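Local coordinates for protein dTDP-4-amino-4,6-dideoxyglucose formyltransferase (Shewanella sp. FDAARGOS_354, PDB 6V2T) that probably transfers a formyl group from a folate cofactor to the 4-amino group of dTDP-4-amino-4,6-dideoxyglucose, apparently for lipopolysaccharide O-antigen synthesis, at residues Asn32-Val43 / Gln179-Leu190. Sequence-based numbering, arbitrary orientation.
Sequences NKPLVSFIQNLV and QQTEMDLLKDHL. With 0FX (dTDP-4-amino-4,6-dideoxyglucose), chain G.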
ATOM      1  N   ASN B  32      -5.603 -21.772  12.215  1.00 42.36           N
ATOM      2  CA  ASN B  32      -4.730 -20.582  12.408  1.00 43.18           C
ATOM      3  C   ASN B  32      -3.409 -21.029  13.050  1.00 47.99           C
ATOM      4  O   ASN B  32      -3.395 -21.427  14.253  1.00 38.73           O
ATOM      5  CB  ASN B  32      -5.432 -19.507  13.238  1.00 46.98           C
ATOM      6  CG  ASN B  32      -4.712 -18.171  13.244  1.00 48.40           C
ATOM      7  OD1 ASN B  32      -3.907 -17.897  14.130  1.00 45.97           O
ATOM      8  ND2 ASN B  32      -5.008 -17.332  12.265  1.00 44.40           N
ATOM      9  N   LYS B  33      -2.319 -21.001  12.278  1.00 50.36           N
ATOM     10  CA  LYS B  33      -1.004 -21.484  12.764  1.00 55.01           C
ATOM     11  C   LYS B  33      -0.554 -20.600  13.922  1.00 51.87           C
ATOM     12  O   LYS B  33      -0.119 -21.128  14.941  1.00 59.56           O
ATOM     13  CB  LYS B  33       0.032 -21.546  11.634  1.00 63.83           C
ATOM     14  CG  LYS B  33       1.271 -22.366  11.964  1.00 65.30           C
ATOM     15  CD  LYS B  33       2.552 -21.814  11.379  1.00 71.67           C
ATOM     16  CE  LYS B  33       3.722 -21.945  12.327  1.00 74.32           C
ATOM     17  NZ  LYS B  33       4.813 -21.013  11.964  1.00 78.35           N
ATOM     18  N   PRO B  34      -0.619 -19.249  13.836  1.00 54.02           N
ATOM     19  CA  PRO B  34      -0.212 -18.403  14.962  1.00 52.56           C
ATOM     20  C   PRO B  34      -0.861 -18.801  16.302  1.00 50.96           C
ATOM     21  O   PRO B  34      -0.131 -18.984  17.248  1.00 46.08           O
ATOM     22  CB  PRO B  34      -0.606 -16.990  14.501  1.00 55.58           C
ATOM     23  CG  PRO B  34      -0.498 -17.064  12.988  1.00 51.57           C
ATOM     24  CD  PRO B  34      -1.000 -18.453  12.655  1.00 51.51           C
ATOM     25  N   LEU B  35      -2.190 -18.972  16.352  1.00 45.22           N
ATOM     26  CA  LEU B  35      -2.937 -19.441  17.558  1.00 45.52           C
ATOM     27  C   LEU B  35      -2.474 -20.835  18.022  1.00 41.39           C
ATOM     28  O   LEU B  35      -2.182 -20.973  19.198  1.00 38.68           O
ATOM     29  CB  LEU B  35      -4.448 -19.478  17.274  1.00 46.49           C
ATOM     30  CG  LEU B  35      -5.226 -18.221  17.652  1.00 52.90           C
ATOM     31  CD1 LEU B  35      -6.725 -18.516  17.685  1.00 51.04           C
ATOM     32  CD2 LEU B  35      -4.765 -17.645  18.990  1.00 49.62           C
ATOM     33  N   VAL B  36      -2.525 -21.848  17.159  1.00 37.80           N
ATOM     34  CA  VAL B  36      -2.149 -23.245  17.504  1.00 44.89           C
ATOM     35  C   VAL B  36      -0.760 -23.225  18.143  1.00 46.75           C
ATOM     36  O   VAL B  36      -0.602 -23.698  19.292  1.00 42.04           O
ATOM     37  CB  VAL B  36      -2.159 -24.159  16.266  1.00 44.27           C
ATOM     38  CG1 VAL B  36      -1.536 -25.518  16.578  1.00 49.66           C
ATOM     39  CG2 VAL B  36      -3.559 -24.354  15.719  1.00 48.25           C
ATOM     40  N   SER B  37       0.220 -22.724  17.395  1.00 47.75           N
ATOM     41  CA  SER B  37       1.629 -22.652  17.841  1.00 50.05           C
ATOM     42  C   SER B  37       1.677 -21.948  19.209  1.00 48.40           C
ATOM     43  O   SER B  37       2.305 -22.484  20.129  1.00 46.60           O
ATOM     44  CB  SER B  37       2.481 -21.981  16.802  1.00 51.76           C
ATOM     45  OG  SER B  37       3.776 -21.744  17.313  1.00 57.51           O
ATOM     46  N   PHE B  38       0.987 -20.818  19.367  1.00 42.51           N
ATOM     47  CA  PHE B  38       0.932 -20.065  20.648  1.00 41.15           C
ATOM     48  C   PHE B  38       0.282 -20.914  21.751  1.00 41.53           C
ATOM     49  O   PHE B  38       0.796 -20.911  22.875  1.00 36.83           O
ATOM     50  CB  PHE B  38       0.168 -18.758  20.475  1.00 41.90           C
ATOM     51  CG  PHE B  38       0.031 -17.998  21.755  1.00 40.73           C
ATOM     52  CD1 PHE B  38      -1.143 -18.066  22.489  1.00 43.40           C
ATOM     53  CD2 PHE B  38       1.094 -17.260  22.249  1.00 42.09           C
ATOM     54  CE1 PHE B  38      -1.261 -17.364  23.673  1.00 37.42           C
ATOM     55  CE2 PHE B  38       0.974 -16.572  23.442  1.00 42.23           C
ATOM     56  CZ  PHE B  38      -0.210 -16.622  24.145  1.00 41.80           C
ATOM     57  N   ILE B  39      -0.788 -21.654  21.449  1.00 36.19           N
ATOM     58  CA  ILE B  39      -1.525 -22.450  22.474  1.00 38.53           C
ATOM     59  C   ILE B  39      -0.635 -23.625  22.905  1.00 37.96           C
ATOM     60  O   ILE B  39      -0.478 -23.855  24.126  1.00 38.82           O
ATOM     61  CB  ILE B  39      -2.895 -22.923  21.948  1.00 36.31           C
ATOM     62  CG1 ILE B  39      -3.898 -21.768  21.856  1.00 35.67           C
ATOM     63  CG2 ILE B  39      -3.433 -24.059  22.800  1.00 41.52           C
ATOM     64  CD1 ILE B  39      -5.151 -22.113  21.083  1.00 38.23           C
ATOM     65  N   GLN B  40      -0.024 -24.304  21.941  1.00 39.38           N
ATOM     66  CA  GLN B  40       0.941 -25.407  22.218  1.00 42.88           C
ATOM     67  C   GLN B  40       1.994 -24.953  23.232  1.00 41.54           C
ATOM     68  O   GLN B  40       2.184 -25.654  24.242  1.00 40.41           O
ATOM     69  CB  GLN B  40       1.539 -25.917  20.915  1.00 40.61           C
ATOM     70  CG  GLN B  40       0.637 -26.954  20.275  1.00 37.97           C
ATOM     71  CD  GLN B  40       1.076 -27.379  18.901  1.00 43.21           C
ATOM     72  OE1 GLN B  40       1.893 -26.723  18.257  1.00 47.26           O
ATOM     73  NE2 GLN B  40       0.481 -28.463  18.427  1.00 40.55           N
ATOM     74  N   ASN B  41       2.637 -23.818  22.977  1.00 43.02           N
ATOM     75  CA  ASN B  41       3.636 -23.224  23.894  1.00 42.32           C
ATOM     76  C   ASN B  41       2.957 -22.916  25.236  1.00 45.94           C
ATOM     77  O   ASN B  41       3.506 -23.303  26.273  1.00 41.16           O
ATOM     78  CB  ASN B  41       4.310 -21.995  23.287  1.00 46.43           C
ATOM     79  CG  ASN B  41       5.433 -21.514  24.173  1.00 45.19           C
ATOM     80  OD1 ASN B  41       6.386 -22.257  24.415  1.00 43.08           O
ATOM     81  ND2 ASN B  41       5.286 -20.319  24.714  1.00 41.59           N
ATOM     82  N   LEU B  42       1.789 -22.274  25.230  1.00 39.89           N
ATOM     83  CA  LEU B  42       1.083 -21.848  26.476  1.00 45.91           C
ATOM     84  C   LEU B  42       0.834 -23.052  27.386  1.00 43.82           C
ATOM     85  O   LEU B  42       0.879 -22.883  28.635  1.00 46.77           O
ATOM     86  CB  LEU B  42      -0.260 -21.218  26.106  1.00 48.83           C
ATOM     87  CG  LEU B  42      -0.591 -19.896  26.776  1.00 48.25           C
ATOM     88  CD1 LEU B  42      -2.066 -19.566  26.562  1.00 44.55           C
ATOM     89  CD2 LEU B  42      -0.239 -19.893  28.251  1.00 48.15           C
ATOM     90  N   VAL B  43       0.548 -24.212  26.787  1.00 39.76           N
ATOM     91  CA  VAL B  43       0.244 -25.473  27.516  1.00 42.89           C
ATOM     92  C   VAL B  43       1.522 -25.919  28.241  1.00 51.02           C
ATOM     93  O   VAL B  43       1.460 -26.078  29.484  1.00 45.86           O
ATOM     94  CB  VAL B  43      -0.345 -26.527  26.561  1.00 41.77           C
ATOM     95  CG1 VAL B  43      -0.250 -27.941  27.102  1.00 40.96           C
ATOM     96  CG2 VAL B  43      -1.802 -26.186  26.209  1.00 41.02           C
ATOM     97  N   GLN B 179      -5.140 -10.030  17.559  1.00 27.94           N
ATOM     98  CA  GLN B 179      -4.350 -11.274  17.778  1.00 32.39           C
ATOM     99  C   GLN B 179      -3.579 -11.142  19.094  1.00 31.07           C
ATOM    100  O   GLN B 179      -3.542 -12.144  19.846  1.00 34.46           O
ATOM    101  CB  GLN B 179      -3.372 -11.594  16.641  1.00 34.32           C
ATOM    102  CG  GLN B 179      -4.011 -12.041  15.330  1.00 39.30           C
ATOM    103  CD  GLN B 179      -2.956 -12.347  14.279  1.00 42.54           C
ATOM    104  OE1 GLN B 179      -2.232 -11.468  13.778  1.00 41.51           O
ATOM    105  NE2 GLN B 179      -2.880 -13.608  13.903  1.00 39.58           N
ATOM    106  N   GLN B 180      -3.032  -9.960  19.395  1.00 37.17           N
ATOM    107  CA  GLN B 180      -2.258  -9.748  20.657  1.00 37.84           C
ATOM    108  C   GLN B 180      -3.188  -9.922  21.869  1.00 32.11           C
ATOM    109  O   GLN B 180      -2.785 -10.567  22.853  1.00 32.53           O
ATOM    110  CB  GLN B 180      -1.604  -8.368  20.708  1.00 39.42           C
ATOM    111  CG  GLN B 180      -0.639  -8.229  21.880  1.00 48.84           C
ATOM    112  CD  GLN B 180       0.383  -9.344  21.942  1.00 51.52           C
ATOM    113  OE1 GLN B 180       1.161  -9.555  21.003  1.00 50.52           O
ATOM    114  NE2 GLN B 180       0.364 -10.095  23.036  1.00 47.11           N
ATOM    115  N   THR B 181      -4.378  -9.336  21.795  1.00 34.80           N
ATOM    116  CA  THR B 181      -5.426  -9.414  22.834  1.00 32.72           C
ATOM    117  C   THR B 181      -5.904 -10.859  23.004  1.00 31.99           C
ATOM    118  O   THR B 181      -6.188 -11.217  24.167  1.00 33.32           O
ATOM    119  CB  THR B 181      -6.546  -8.415  22.532  1.00 34.99           C
ATOM    120  OG1 THR B 181      -6.030  -7.196  23.057  1.00 36.59           O
ATOM    121  CG2 THR B 181      -7.861  -8.751  23.187  1.00 33.96           C
ATOM    122  N   GLU B 182      -6.072 -11.619  21.910  1.00 29.53           N
ATOM    123  CA  GLU B 182      -6.425 -13.048  21.956  1.00 32.50           C
ATOM    124  C   GLU B 182      -5.332 -13.783  22.729  1.00 34.03           C
ATOM    125  O   GLU B 182      -5.664 -14.651  23.541  1.00 27.36           O
ATOM    126  CB  GLU B 182      -6.541 -13.739  20.596  1.00 33.59           C
ATOM    127  CG  GLU B 182      -7.665 -13.266  19.698  1.00 39.47           C
ATOM    128  CD  GLU B 182      -7.790 -14.130  18.448  1.00 43.57           C
ATOM    129  OE1 GLU B 182      -6.744 -14.336  17.753  1.00 39.08           O
ATOM    130  OE2 GLU B 182      -8.909 -14.657  18.199  1.00 42.73           O
ATOM    131  N   MET B 183      -4.065 -13.451  22.469  1.00 32.35           N
ATOM    132  CA  MET B 183      -2.937 -14.122  23.167  1.00 31.67           C
ATOM    133  C   MET B 183      -2.929 -13.735  24.643  1.00 30.25           C
ATOM    134  O   MET B 183      -2.755 -14.645  25.454  1.00 38.86           O
ATOM    135  CB  MET B 183      -1.621 -13.780  22.481  1.00 34.81           C
ATOM    136  CG  MET B 183      -1.527 -14.478  21.149  1.00 38.46           C
ATOM    137  SD  MET B 183       0.092 -14.286  20.340  1.00 50.72           S
ATOM    138  CE  MET B 183       0.258 -12.506  20.270  1.00 44.09           C
ATOM    139  N   ASP B 184      -3.165 -12.462  24.968  1.00 30.05           N
ATOM    140  CA  ASP B 184      -3.280 -11.968  26.357  1.00 34.07           C
ATOM    141  C   ASP B 184      -4.397 -12.730  27.082  1.00 35.49           C
ATOM    142  O   ASP B 184      -4.146 -13.200  28.189  1.00 30.66           O
ATOM    143  CB  ASP B 184      -3.553 -10.462  26.424  1.00 34.01           C
ATOM    144  CG  ASP B 184      -2.418  -9.536  26.000  1.00 41.83           C
ATOM    145  OD1 ASP B 184      -1.303 -10.034  25.756  1.00 38.68           O
ATOM    146  OD2 ASP B 184      -2.700  -8.321  25.860  1.00 40.78           O
ATOM    147  N   LEU B 185      -5.605 -12.840  26.490  1.00 35.24           N
ATOM    148  CA  LEU B 185      -6.737 -13.575  27.117  1.00 31.67           C
ATOM    149  C   LEU B 185      -6.372 -15.033  27.376  1.00 30.29           C
ATOM    150  O   LEU B 185      -6.692 -15.559  28.478  1.00 33.65           O
ATOM    151  CB  LEU B 185      -7.982 -13.492  26.221  1.00 33.07           C
ATOM    152  CG  LEU B 185      -8.700 -12.157  26.222  1.00 34.57           C
ATOM    153  CD1 LEU B 185      -9.766 -12.136  25.131  1.00 39.68           C
ATOM    154  CD2 LEU B 185      -9.349 -11.860  27.577  1.00 37.66           C
ATOM    155  N   LEU B 186      -5.747 -15.704  26.417  1.00 26.80           N
ATOM    156  CA  LEU B 186      -5.372 -17.118  26.598  1.00 31.50           C
ATOM    157  C   LEU B 186      -4.326 -17.255  27.720  1.00 34.24           C
ATOM    158  O   LEU B 186      -4.438 -18.182  28.526  1.00 33.15           O
ATOM    159  CB  LEU B 186      -4.910 -17.676  25.257  1.00 34.04           C
ATOM    160  CG  LEU B 186      -6.065 -17.943  24.295  1.00 32.94           C
ATOM    161  CD1 LEU B 186      -5.581 -18.246  22.892  1.00 34.01           C
ATOM    162  CD2 LEU B 186      -6.914 -19.090  24.823  1.00 33.81           C
ATOM    163  N   LYS B 187      -3.330 -16.379  27.778  1.00 39.66           N
ATOM    164  CA  LYS B 187      -2.302 -16.413  28.859  1.00 41.43           C
ATOM    165  C   LYS B 187      -3.018 -16.403  30.212  1.00 37.46           C
ATOM    166  O   LYS B 187      -2.785 -17.291  31.027  1.00 42.10           O
ATOM    167  CB  LYS B 187      -1.379 -15.197  28.760  1.00 39.70           C
ATOM    168  CG  LYS B 187      -0.395 -15.198  27.606  1.00 43.65           C
ATOM    169  CD  LYS B 187       0.321 -13.865  27.484  1.00 43.62           C
ATOM    170  CE  LYS B 187       1.483 -13.861  26.522  1.00 44.80           C
ATOM    171  NZ  LYS B 187       2.166 -12.553  26.575  1.00 45.58           N
ATOM    172  N   ASP B 188      -3.909 -15.438  30.389  1.00 41.24           N
ATOM    173  CA  ASP B 188      -4.695 -15.219  31.622  1.00 41.05           C
ATOM    174  C   ASP B 188      -5.764 -16.309  31.850  1.00 36.85           C
ATOM    175  O   ASP B 188      -6.078 -16.529  33.027  1.00 35.98           O
ATOM    176  CB  ASP B 188      -5.321 -13.821  31.612  1.00 41.29           C
ATOM    177  CG  ASP B 188      -4.295 -12.699  31.736  1.00 47.13           C
ATOM    178  OD1 ASP B 188      -4.687 -11.512  31.634  1.00 47.68           O
ATOM    179  OD2 ASP B 188      -3.118 -13.023  31.931  1.00 45.42           O
ATOM    180  N   HIS B 189      -6.309 -16.973  30.822  1.00 36.37           N
ATOM    181  CA  HIS B 189      -7.589 -17.734  30.978  1.00 34.81           C
ATOM    182  C   HIS B 189      -7.611 -19.108  30.327  1.00 34.74           C
ATOM    183  O   HIS B 189      -8.664 -19.757  30.442  1.00 35.71           O
ATOM    184  CB  HIS B 189      -8.766 -16.908  30.461  1.00 33.57           C
ATOM    185  CG  HIS B 189      -8.972 -15.662  31.245  1.00 36.47           C
ATOM    186  ND1 HIS B 189      -9.059 -15.677  32.619  1.00 39.73           N
ATOM    187  CD2 HIS B 189      -9.095 -14.372  30.869  1.00 36.77           C
ATOM    188  CE1 HIS B 189      -9.249 -14.438  33.054  1.00 40.55           C
ATOM    189  NE2 HIS B 189      -9.293 -13.625  31.999  1.00 39.15           N
ATOM    190  N   LEU B 190      -6.538 -19.611  29.721  1.00 36.13           N
ATOM    191  CA  LEU B 190      -6.629 -20.952  29.103  1.00 33.27           C
ATOM    192  C   LEU B 190      -6.971 -21.977  30.203  1.00 39.76           C
ATOM    193  O   LEU B 190      -7.894 -22.736  30.004  1.00 37.30           O
ATOM    194  CB  LEU B 190      -5.342 -21.316  28.364  1.00 36.24           C
ATOM    195  CG  LEU B 190      -5.331 -22.729  27.782  1.00 36.30           C
ATOM    196  CD1 LEU B 190      -6.415 -22.891  26.730  1.00 38.42           C
ATOM    197  CD2 LEU B 190      -3.974 -23.089  27.207  1.00 39.67           C
TER
HETATM  198  O4P 0FX G 301      -8.915 -15.135  11.348  1.00 33.87           O
HETATM  199  P2  0FX G 301      -8.499 -16.400  10.595  1.00 62.66           P
HETATM  200  O3P 0FX G 301      -7.839 -17.411  11.480  1.00 58.71           O
HETATM  201  O1G 0FX G 301      -9.886 -16.983  10.146  1.00 58.63           O
HETATM  202  C1G 0FX G 301     -10.203 -18.325  10.507  1.00 61.00           C
HETATM  203  C2G 0FX G 301     -10.785 -18.941   9.250  1.00 60.88           C
HETATM  204  O2G 0FX G 301      -9.875 -18.961   8.134  1.00 53.31           O
HETATM  205  C3G 0FX G 301     -11.997 -18.105   8.877  1.00 61.34           C
HETATM  206  O3G 0FX G 301     -12.612 -18.754   7.753  1.00 54.85           O
HETATM  207  C4G 0FX G 301     -12.961 -17.939  10.068  1.00 54.90           C
HETATM  208  N4A 0FX G 301     -13.957 -16.916   9.738  1.00 57.78           N
HETATM  209  C5G 0FX G 301     -12.305 -17.510  11.375  1.00 54.86           C
HETATM  210  C6G 0FX G 301     -13.302 -17.602  12.548  1.00 52.99           C
HETATM  211  O5G 0FX G 301     -11.156 -18.334  11.597  1.00 61.19           O
HETATM  212  OPP 0FX G 301      -7.362 -16.393   9.334  1.00 38.73           O
HETATM  213  P   0FX G 301      -7.928 -15.808   7.995  1.00 38.19           P
HETATM  214  O1P 0FX G 301      -9.054 -16.471   7.353  1.00 34.96           O
HETATM  215  O2P 0FX G 301      -6.808 -15.894   6.992  1.00 54.66           O
HETATM  216  O5  0FX G 301      -8.164 -14.248   8.040  1.00 38.90           O
HETATM  217  C5  0FX G 301      -7.296 -13.404   8.749  1.00 30.86           C
HETATM  218  C4  0FX G 301      -7.502 -11.988   8.195  1.00 31.65           C
HETATM  219  O4  0FX G 301      -7.019 -11.865   6.857  1.00 29.80           O
HETATM  220  C3  0FX G 301      -8.976 -11.564   8.065  1.00 30.30           C
HETATM  221  O3  0FX G 301      -9.527 -11.137   9.304  1.00 31.02           O
HETATM  222  C2  0FX G 301      -8.968 -10.475   6.964  1.00 28.75           C
HETATM  223  C1  0FX G 301      -7.754 -10.949   6.118  1.00 31.90           C
HETATM  224  N11 0FX G 301      -8.225 -11.593   4.900  1.00 31.93           N
HETATM  225  C61 0FX G 301      -8.293 -12.937   4.771  1.00 36.01           C
HETATM  226  C51 0FX G 301      -8.731 -13.483   3.566  1.00 36.88           C
HETATM  227  C5A 0FX G 301      -8.825 -14.997   3.406  1.00 38.83           C
HETATM  228  C21 0FX G 301      -8.565 -10.783   3.889  1.00 31.10           C
HETATM  229  O21 0FX G 301      -8.485  -9.440   4.066  1.00 32.29           O
HETATM  230  N31 0FX G 301      -9.011 -11.273   2.707  1.00 32.12           N
HETATM  231  C41 0FX G 301      -9.096 -12.618   2.528  1.00 36.60           C
HETATM  232  O41 0FX G 301      -9.597 -13.088   1.347  1.00 34.61           O
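Asn-32 ND2 donates to phosphate oxygen O3P of the bound dTDP-sugar at 2.9 Å, a bent bond (131°), while its OD1 takes Leu-35 N at 3.0 Å in the carbonyl plane. Asn-32 is thus the N-cap of helix 33-45, and this second bond helps hold the amide's rotation, with the NH2 toward the phosphate. Behind this end, helices 33-45 and 171-194 of the formyltransferase domain pack side by side; their segments 33-43 and 179-190 run at 26° to each other, the axes approaching to 10.7 Å. The seam is largely apolar. Phe-38, its CG anti to the backbone N, lays one ring face on Met-183: Met-183 CG sits 3.7 Å from the Phe-38 ring centroid, almost on the normal. With the chain extended at chi2 (-173°), Met-183 SD stays over the same face, 4.0 Å from that centroid, a Met-aromatic contact. Leu-186 CB and Lys-187 CG meet the ring edge in plane. Leu-186 is a knob in the hole formed by Leu-35, Phe-38, Ile-39 and Leu-42. Glu-182 brings OE1 against Leu-35 CD2, while OE2 is hydrogen-bonded to His-99 NE2; His-99 ND1 bonds the dTDP-sugar, making Glu-182 second-shell. At the far end Leu-190 CD2 wedges between Leu-42 CD1 and Val-43 CG2, 3.9 Å from the valine methyl.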